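PDB 3B2N: uncharacterized protein Q99UF4 from Staphylococcus aureus, which probably acts as a DNA-binding response regulator of the LuxR family, its receiver domain passing a phosphorylation signal on to control of transcription. Local coordinates for residues S5-E10 against I31-D36; T35-D40 against E58-T63; I82-K87 against D101-K106. One frame throughout, in Å; residues are numbered along the deposited sequence.

Contact 1 of 3, residues S5-E10 against I31-D36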
loop_
_atom_site.group_PDB
_atom_site.type_symbol
_atom_site.label_atom_id
_atom_site.label_comp_id
_atom_site.label_asym_id
_atom_site.label_seq_id
_atom_site.Cartn_x
_atom_site.Cartn_y
_atom_site.Cartn_z
ATOM N N SER A 5 -0.355 -11.414 -4.932
ATOM C CA SER A 5 -0.238 -10.241 -5.810
ATOM C C SER A 5 -0.366 -8.909 -5.071
ATOM O O SER A 5 -1.119 -8.792 -4.108
ATOM C CB SER A 5 -1.238 -10.313 -6.949
ATOM O OG SER A 5 -2.538 -10.492 -6.433
ATOM N N LEU A 6 0.381 -7.913 -5.562
ATOM C CA LEU A 6 0.498 -6.627 -4.952
ATOM C C LEU A 6 0.408 -5.532 -6.002
ATOM O O LEU A 6 0.945 -5.680 -7.105
ATOM C CB LEU A 6 1.904 -6.465 -4.349
ATOM C CG LEU A 6 2.203 -6.491 -2.869
ATOM C CD1 LEU A 6 1.932 -7.883 -2.403
ATOM C CD2 LEU A 6 3.678 -6.179 -2.688
ATOM N N ILE A 7 -0.180 -4.408 -5.620
ATOM C CA ILE A 7 0.008 -3.169 -6.345
ATOM C C ILE A 7 0.680 -2.193 -5.371
ATOM O O ILE A 7 0.366 -2.175 -4.173
ATOM C CB ILE A 7 -1.357 -2.609 -6.910
ATOM C CG1 ILE A 7 -1.864 -3.515 -8.043
ATOM C CG2 ILE A 7 -1.193 -1.090 -7.350
ATOM C CD1 ILE A 7 -3.238 -3.175 -8.667
ATOM N N ILE A 8 1.589 -1.363 -5.882
ATOM C CA ILE A 8 2.321 -0.431 -5.039
ATOM C C ILE A 8 2.071 0.953 -5.526
ATOM O O ILE A 8 2.280 1.242 -6.716
ATOM C CB ILE A 8 3.835 -0.669 -5.052
ATOM C CG1 ILE A 8 4.113 -2.094 -4.531
ATOM C CG2 ILE A 8 4.559 0.477 -4.184
ATOM C CD1 ILE A 8 5.537 -2.552 -4.720
ATOM N N ALA A 9 1.564 1.809 -4.647
ATOM C CA ALA A 9 1.377 3.191 -5.093
ATOM C C ALA A 9 2.260 4.021 -4.151
ATOM O O ALA A 9 2.027 4.056 -2.927
ATOM C CB ALA A 9 -0.121 3.610 -4.985
ATOM N N GLU A 10 3.255 4.693 -4.696
ATOM C CA GLU A 10 4.193 5.457 -3.891
ATOM C C GLU A 10 4.665 6.737 -4.623
ATOM O O GLU A 10 5.010 6.720 -5.821
ATOM C CB GLU A 10 5.374 4.549 -3.467
ATOM C CG GLU A 10 6.729 5.306 -3.184
ATOM C CD GLU A 10 6.656 6.202 -1.923
ATOM O OE1 GLU A 10 6.026 5.797 -0.909
ATOM O OE2 GLU A 10 7.188 7.335 -1.962
ATOM N N ILE A 31 4.226 -8.432 -8.370
ATOM C CA ILE A 31 3.801 -7.038 -8.435
ATOM C C ILE A 31 3.020 -6.887 -9.723
ATOM O O ILE A 31 3.582 -7.029 -10.821
ATOM C CB ILE A 31 5.010 -6.034 -8.457
ATOM C CG1 ILE A 31 6.049 -6.324 -7.337
ATOM C CG2 ILE A 31 4.528 -4.579 -8.368
ATOM C CD1 ILE A 31 5.550 -6.343 -5.946
ATOM N N LEU A 32 1.732 -6.590 -9.617
ATOM C CA LEU A 32 0.902 -6.427 -10.817
ATOM C C LEU A 32 1.028 -5.056 -11.499
ATOM O O LEU A 32 0.824 -4.941 -12.701
ATOM C CB LEU A 32 -0.554 -6.702 -10.463
ATOM C CG LEU A 32 -1.190 -8.069 -10.573
ATOM C CD1 LEU A 32 -0.176 -9.190 -10.568
ATOM C CD2 LEU A 32 -2.223 -8.187 -9.454
ATOM N N ALA A 33 1.326 -4.014 -10.717
ATOM C CA ALA A 33 1.326 -2.642 -11.215
ATOM C C ALA A 33 1.956 -1.759 -10.149
ATOM O O ALA A 33 1.877 -2.105 -8.978
ATOM C CB ALA A 33 -0.146 -2.168 -11.495
ATOM N N ASP A 34 2.541 -0.630 -10.537
ATOM C CA ASP A 34 2.975 0.341 -9.554
ATOM C C ASP A 34 2.755 1.760 -10.105
ATOM O O ASP A 34 2.761 1.947 -11.324
ATOM C CB ASP A 34 4.446 0.129 -9.226
ATOM C CG ASP A 34 5.357 0.540 -10.357
ATOM O OD1 ASP A 34 5.595 -0.292 -11.259
ATOM O OD2 ASP A 34 5.834 1.693 -10.355
ATOM N N THR A 35 2.600 2.764 -9.235
ATOM C CA THR A 35 2.274 4.119 -9.732
ATOM C C THR A 35 2.554 5.138 -8.652
ATOM O O THR A 35 2.673 4.782 -7.493
ATOM C CB THR A 35 0.757 4.248 -10.205
ATOM O OG1 THR A 35 0.476 5.586 -10.590
ATOM C CG2 THR A 35 -0.213 3.887 -9.076
ATOM N N ASP A 36 2.643 6.395 -9.033
ATOM C CA ASP A 36 2.826 7.479 -8.078
ATOM C C ASP A 36 1.533 8.266 -7.906
ATOM O O ASP A 36 1.504 9.283 -7.245
ATOM C CB ASP A 36 3.967 8.393 -8.500
ATOM C CG ASP A 36 3.706 9.108 -9.823
ATOM O OD1 ASP A 36 4.495 10.012 -10.161
ATOM O OD2 ASP A 36 2.742 8.787 -10.528
#
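Leu32 N donates to Leu6 O over 2.8 Å, and three further backbone bonds continue the pairing: Ile8 N to Ala33 O (3.2 Å), Thr35 N to Ile8 O (3.0 Å) and Glu10 N to Thr35 O (2.9 Å). The donors alternate between the segments and the strand directions differ by only 13°, evidence of parallel pairing between the first two strands of a CheY-like receiver sheet. Pairing Leu6 with Ile31 but Ile8 with Asp34 leaves one extra residue in the second strand, a beta bulge around Leu32, whose side chain consequently leans toward the first strand. There Leu32 CD2 presses on Ser5 CB at 3.4 Å, tighter than an ordinary carbon contact.

On the face carrying Leu6, Ile8 and Ile31, which helix 13-26 covers, a chi2 of -56° on Ile31 turns its CD1 toward the first strand, against two neighbours. That methyl lies 3.8 Å from Leu6 CD2 and 4.0 Å from Ile8 CD1. On the other face, packed by helix 38-48, Ile7 CG1 rests 4.1 Å from Ala33 CB, while Ala9 CB faces the methyl of Thr35.

Polar ends leave the pair. Asp34 forms a salt bridge with Arg16, and the Glu10 carboxylate takes Gln12 N on one oxygen and Lys106 on the other. Glu10 also lies close to Asp56, probably the phosphoacceptor; the backbone bonding up to Glu10 therefore sets an acidic group at the strand's end, where carboxylates gathered as in related receivers would favour a cation.

Contact 2 of 3, residues T35-D40 against E58-T63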
loop_
_atom_site.group_PDB
_atom_site.type_symbol
_atom_site.label_atom_id
_atom_site.label_comp_id
_atom_site.label_asym_id
_atom_site.label_seq_id
_atom_site.Cartn_x
_atom_site.Cartn_y
_atom_site.Cartn_z
ATOM N N THR A 35 2.600 2.764 -9.235
ATOM C CA THR A 35 2.274 4.119 -9.732
ATOM C C THR A 35 2.554 5.138 -8.652
ATOM O O THR A 35 2.673 4.782 -7.493
ATOM C CB THR A 35 0.757 4.248 -10.205
ATOM O OG1 THR A 35 0.476 5.586 -10.590
ATOM C CG2 THR A 35 -0.213 3.887 -9.076
ATOM N N ASP A 36 2.643 6.395 -9.033
ATOM C CA ASP A 36 2.826 7.479 -8.078
ATOM C C ASP A 36 1.533 8.266 -7.906
ATOM O O ASP A 36 1.504 9.283 -7.245
ATOM C CB ASP A 36 3.967 8.393 -8.500
ATOM C CG ASP A 36 3.706 9.108 -9.823
ATOM O OD1 ASP A 36 4.495 10.012 -10.161
ATOM O OD2 ASP A 36 2.742 8.787 -10.528
ATOM N N ASN A 37 0.455 7.774 -8.461
ATOM C CA ASN A 37 -0.810 8.546 -8.451
ATOM C C ASN A 37 -1.953 7.728 -7.872
ATOM O O ASN A 37 -2.235 6.604 -8.335
ATOM C CB ASN A 37 -1.135 9.023 -9.876
ATOM C CG ASN A 37 -2.377 9.889 -9.938
ATOM O OD1 ASN A 37 -3.490 9.433 -9.682
ATOM N ND2 ASN A 37 -2.194 11.134 -10.320
ATOM N N GLY A 38 -2.635 8.271 -6.862
ATOM C CA GLY A 38 -3.671 7.481 -6.168
ATOM C C GLY A 38 -4.920 7.189 -7.004
ATOM O O GLY A 38 -5.576 6.157 -6.820
ATOM N N LEU A 39 -5.276 8.107 -7.906
ATOM C CA LEU A 39 -6.374 7.835 -8.819
ATOM C C LEU A 39 -6.028 6.689 -9.776
ATOM O O LEU A 39 -6.852 5.780 -10.037
ATOM C CB LEU A 39 -6.699 9.073 -9.639
ATOM C CG LEU A 39 -7.900 9.022 -10.570
ATOM C CD1 LEU A 39 -9.176 8.513 -9.887
ATOM C CD2 LEU A 39 -8.120 10.432 -11.151
ATOM N N ASP A 40 -4.829 6.781 -10.334
ATOM C CA ASP A 40 -4.245 5.696 -11.123
ATOM C C ASP A 40 -4.282 4.355 -10.373
ATOM O O ASP A 40 -4.820 3.375 -10.892
ATOM C CB ASP A 40 -2.803 6.063 -11.520
ATOM C CG ASP A 40 -2.237 5.135 -12.581
ATOM O OD1 ASP A 40 -3.054 4.563 -13.315
ATOM O OD2 ASP A 40 -0.983 4.960 -12.671
ATOM N N GLU A 58 0.421 10.814 0.932
ATOM C CA GLU A 58 0.223 12.023 0.188
ATOM C C GLU A 58 0.657 11.834 -1.262
ATOM O O GLU A 58 1.844 11.801 -1.540
ATOM C CB GLU A 58 1.016 13.129 0.864
ATOM C CG GLU A 58 0.765 14.518 0.358
ATOM C CD GLU A 58 1.420 15.491 1.305
ATOM O OE1 GLU A 58 1.462 15.138 2.514
ATOM O OE2 GLU A 58 1.904 16.563 0.853
ATOM N N MET A 59 -0.310 11.682 -2.165
ATOM C CA MET A 59 -0.057 11.399 -3.596
ATOM C C MET A 59 -1.013 12.268 -4.376
ATOM O O MET A 59 -2.065 12.701 -3.841
ATOM C CB MET A 59 -0.317 9.924 -3.978
ATOM C CG MET A 59 0.567 8.849 -3.401
ATOM S SD MET A 59 0.188 7.164 -4.032
ATOM C CE MET A 59 -1.430 6.765 -3.369
ATOM N N PRO A 60 -0.652 12.585 -5.640
ATOM C CA PRO A 60 -1.614 13.349 -6.460
ATOM C C PRO A 60 -2.819 12.471 -6.827
ATOM O O PRO A 60 -2.718 11.254 -6.710
ATOM C CB PRO A 60 -0.784 13.743 -7.705
ATOM C CG PRO A 60 0.400 12.732 -7.747
ATOM C CD PRO A 60 0.644 12.344 -6.312
ATOM N N GLY A 61 -3.941 13.069 -7.233
ATOM C CA GLY A 61 -5.110 12.302 -7.686
ATOM C C GLY A 61 -6.000 11.867 -6.522
ATOM O O GLY A 61 -7.103 12.385 -6.366
ATOM N N MET A 62 -5.503 10.925 -5.722
ATOM C CA MET A 62 -6.139 10.458 -4.490
ATOM C C MET A 62 -5.002 10.127 -3.530
ATOM O O MET A 62 -4.008 9.541 -3.945
ATOM C CB MET A 62 -6.960 9.167 -4.744
ATOM C CG MET A 62 -8.351 9.402 -5.463
ATOM S SD MET A 62 -9.230 7.841 -5.891
ATOM C CE MET A 62 -9.868 7.378 -4.283
ATOM N N THR A 63 -5.135 10.512 -2.255
ATOM C CA THR A 63 -4.190 10.134 -1.225
ATOM C C THR A 63 -4.427 8.673 -0.967
ATOM O O THR A 63 -5.480 8.121 -1.364
ATOM C CB THR A 63 -4.449 10.896 0.100
ATOM O OG1 THR A 63 -5.702 10.465 0.646
ATOM C CG2 THR A 63 -4.454 12.493 -0.125
#
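Gly38 N is the donor of the one hydrogen bond that crosses this contact, reaching Pro60 O at 3.0 Å with a C=O...N angle of 171°, so the donor sits almost in line with the carbonyl. A second polar touch comes from carbon: Gly38 CA directs a C-H at Met62 O, 3.0 Å away, an approach that the absence of a side chain on Gly38 permits. Pro60 O also lies over the face of the Asn37 amide, 3.5 Å from Asn37 CG and nearly equidistant from the other two heavy atoms of that group.

Within 35-40 the polar bonds shape the start of helix 38-48. Asn37 is its N-cap: with CG anti to the backbone N (chi1 -177°), OD1 accepts from Asp40 N at 3.0 Å and, weakly, from Leu39 N. Two residues before the cap, Thr35 OG1 accepts from Asn37 N in an ST turn and donates to Asp40 OD2 at 2.6 Å, meeting the carboxylate on its anti side.

Residues 58-63 belong to the loop between strand 52-55 and helix 64-73, which in CheY-like receivers follows the phosphoacceptor aspartate. Gly61 takes a positive phi (85°) as this loop turns past the helix start, and Thr63 caps the next helix.

Packing contacts flank Gly38. Met59, bent at chi3, brings CE to 3.7 Å from Gly38 CA. Pro60 touches the backbone with CD, 3.3 Å from Asp36 O. Farther out, Met62 SD lies 4.1 Å from Leu39 CD1, the two chains crossing at a slant, and Met62 continues onto Val67 of helix 64-73.

Contact 3 of 3, residues I82-K87 against D101-K106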
loop_
_atom_site.group_PDB
_atom_site.type_symbol
_atom_site.label_atom_id
_atom_site.label_comp_id
_atom_site.label_asym_id
_atom_site.label_seq_id
_atom_site.Cartn_x
_atom_site.Cartn_y
_atom_site.Cartn_z
ATOM N N ILE A 82 -0.675 0.980 4.558
ATOM C CA ILE A 82 -0.162 2.305 4.345
ATOM C C ILE A 82 1.300 2.364 4.787
ATOM O O ILE A 82 1.658 1.827 5.831
ATOM C CB ILE A 82 -1.016 3.334 5.059
ATOM C CG1 ILE A 82 -2.444 3.289 4.479
ATOM C CG2 ILE A 82 -0.360 4.728 5.090
ATOM C CD1 ILE A 82 -3.080 4.571 4.227
ATOM N N VAL A 83 2.147 3.005 3.973
ATOM C CA VAL A 83 3.587 3.073 4.246
ATOM C C VAL A 83 3.939 4.512 4.026
ATOM O O VAL A 83 3.802 4.977 2.900
ATOM C CB VAL A 83 4.380 2.176 3.231
ATOM C CG1 VAL A 83 5.880 2.306 3.419
ATOM C CG2 VAL A 83 4.025 0.802 3.424
ATOM N N THR A 84 4.358 5.236 5.075
ATOM C CA THR A 84 4.507 6.687 5.000
ATOM C C THR A 84 5.674 7.187 5.844
ATOM O O THR A 84 6.078 6.514 6.802
ATOM C CB THR A 84 3.188 7.404 5.477
ATOM O OG1 THR A 84 3.278 8.820 5.254
ATOM C CG2 THR A 84 2.909 7.112 6.998
ATOM N N THR A 85 6.207 8.368 5.510
ATOM C CA THR A 85 7.076 9.109 6.451
ATOM C C THR A 85 6.307 9.801 7.604
ATOM O O THR A 85 6.898 10.141 8.625
ATOM C CB THR A 85 7.902 10.184 5.739
ATOM O OG1 THR A 85 7.001 11.097 5.097
ATOM C CG2 THR A 85 8.750 9.583 4.677
ATOM N N PHE A 86 4.998 9.997 7.472
ATOM C CA PHE A 86 4.316 10.897 8.428
ATOM C C PHE A 86 4.167 10.345 9.841
ATOM O O PHE A 86 3.451 9.342 10.075
ATOM C CB PHE A 86 2.942 11.387 7.920
ATOM C CG PHE A 86 3.004 12.167 6.625
ATOM C CD1 PHE A 86 1.875 12.257 5.798
ATOM C CD2 PHE A 86 4.183 12.802 6.227
ATOM C CE1 PHE A 86 1.926 12.975 4.602
ATOM C CE2 PHE A 86 4.244 13.504 5.026
ATOM C CZ PHE A 86 3.126 13.589 4.213
ATOM N N LYS A 87 4.818 11.025 10.779
ATOM C CA LYS A 87 4.640 10.742 12.187
ATOM C C LYS A 87 3.388 11.436 12.767
ATOM O O LYS A 87 2.874 10.987 13.796
ATOM C CB LYS A 87 5.889 11.136 12.969
ATOM C CG LYS A 87 7.103 10.274 12.676
ATOM C CD LYS A 87 7.028 8.954 13.422
ATOM C CE LYS A 87 7.409 9.083 14.895
ATOM N NZ LYS A 87 8.864 9.372 15.043
ATOM N N ASP A 101 -5.167 -2.339 7.187
ATOM C CA ASP A 101 -4.660 -3.572 7.797
ATOM C C ASP A 101 -3.332 -3.376 8.533
ATOM O O ASP A 101 -3.100 -3.997 9.584
ATOM C CB ASP A 101 -4.567 -4.678 6.756
ATOM C CG ASP A 101 -5.926 -5.034 6.219
ATOM O OD1 ASP A 101 -6.743 -5.462 7.031
ATOM O OD2 ASP A 101 -6.206 -4.806 5.032
ATOM N N ALA A 102 -2.472 -2.508 8.007
ATOM C CA ALA A 102 -1.265 -2.158 8.732
ATOM C C ALA A 102 -0.813 -0.745 8.374
ATOM O O ALA A 102 -1.026 -0.273 7.255
ATOM C CB ALA A 102 -0.140 -3.190 8.480
ATOM N N TYR A 103 -0.189 -0.062 9.329
ATOM C CA TYR A 103 0.338 1.271 9.102
ATOM C C TYR A 103 1.849 1.161 9.343
ATOM O O TYR A 103 2.274 0.874 10.438
ATOM C CB TYR A 103 -0.281 2.212 10.119
ATOM C CG TYR A 103 -0.053 3.683 9.856
ATOM C CD1 TYR A 103 -0.920 4.409 9.028
ATOM C CD2 TYR A 103 1.001 4.367 10.464
ATOM C CE1 TYR A 103 -0.745 5.778 8.818
ATOM C CE2 TYR A 103 1.194 5.723 10.237
ATOM C CZ TYR A 103 0.325 6.404 9.417
ATOM O OH TYR A 103 0.492 7.722 9.220
ATOM N N VAL A 104 2.657 1.373 8.325
ATOM C CA VAL A 104 4.093 1.162 8.467
ATOM C C VAL A 104 4.850 2.457 8.189
ATOM O O VAL A 104 4.694 3.076 7.108
ATOM C CB VAL A 104 4.549 0.038 7.509
ATOM C CG1 VAL A 104 6.092 -0.138 7.515
ATOM C CG2 VAL A 104 3.868 -1.266 7.912
ATOM N N LEU A 105 5.673 2.867 9.149
ATOM C CA LEU A 105 6.519 4.047 8.960
ATOM C C LEU A 105 7.735 3.702 8.127
ATOM O O LEU A 105 8.275 2.610 8.259
ATOM C CB LEU A 105 7.025 4.526 10.319
ATOM C CG LEU A 105 6.542 5.766 11.050
ATOM C CD1 LEU A 105 5.088 6.025 10.887
ATOM C CD2 LEU A 105 6.908 5.595 12.514
ATOM N N LYS A 106 8.227 4.663 7.338
ATOM C CA LYS A 106 9.462 4.437 6.553
ATOM C C LYS A 106 10.732 4.432 7.393
ATOM O O LYS A 106 11.821 4.349 6.832
ATOM C CB LYS A 106 9.549 5.417 5.369
ATOM C CG LYS A 106 8.332 5.177 4.441
ATOM C CD LYS A 106 8.357 6.067 3.222
ATOM C CE LYS A 106 7.163 5.829 2.313
ATOM N NZ LYS A 106 7.141 6.953 1.298
HETATM O O HOH W 1 5.543 8.930 2.585
#
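Val104 N bonds to Ile82 O at 2.7 Å with an N-H...O angle of 167°, the shortest of four backbone bonds that pair strand 79-84 with the edge strand 102-105 in parallel. At the far end Lys106 N reaches Thr84 O at 2.9 Å but stands 42° above the carbonyl plane, just past the end of strand 102-105.

Tyr103 lies beside strand 79-84, with Ile82 CG2 3.9 Å from its CE1. Its OH comes 3.3 Å from Thr84 CG2 and makes a weak bond to Phe86 O at 3.5 Å. Thr84 OG1, anti to the backbone N (chi1 -173°), accepts from Phe86 N at 3.0 Å, an ST turn that bends the chain after the strand. Helix 89-97 supplies Phe92, edge-to-face on Tyr103.

The Lys106 chain, extended beyond CG, passes Val83 at about a right angle. Its NZ meets a water at 2.8 Å that also takes Thr85 N, and forms a salt bridge with Glu10. Thr84, Tyr103 and Lys106 are consistent with the switch threonine, aromatic and lysine of receivers; with a weak bond at its OH, the Tyr103 ring is placed mainly by packing against Ile82, Thr84 and Phe92.

In the fold
From the N terminus, contact 1 closes first, bringing strand 29-35 beside strand 4-9 after the crossover through helix 13-26. Contact 2 starts where it ends, sharing Thr35 and Asp36, and closes the next loop across helix 38-48 and strand 52-55; Met59 SD packs on Ala9 CB at 3.7 Å, joining the two. Contact 3 opens only after both have closed and completes the unit around helix 89-97. Contacts 1 and 2 are thus chained, contact 3 follows in series, and none nests or crosses. Contacts 1 and 3 lie at the two edges of one five-stranded sheet, centres about 16 Å apart, yet Glu10 OE1 and Lys106 NZ meet at 2.7 Å.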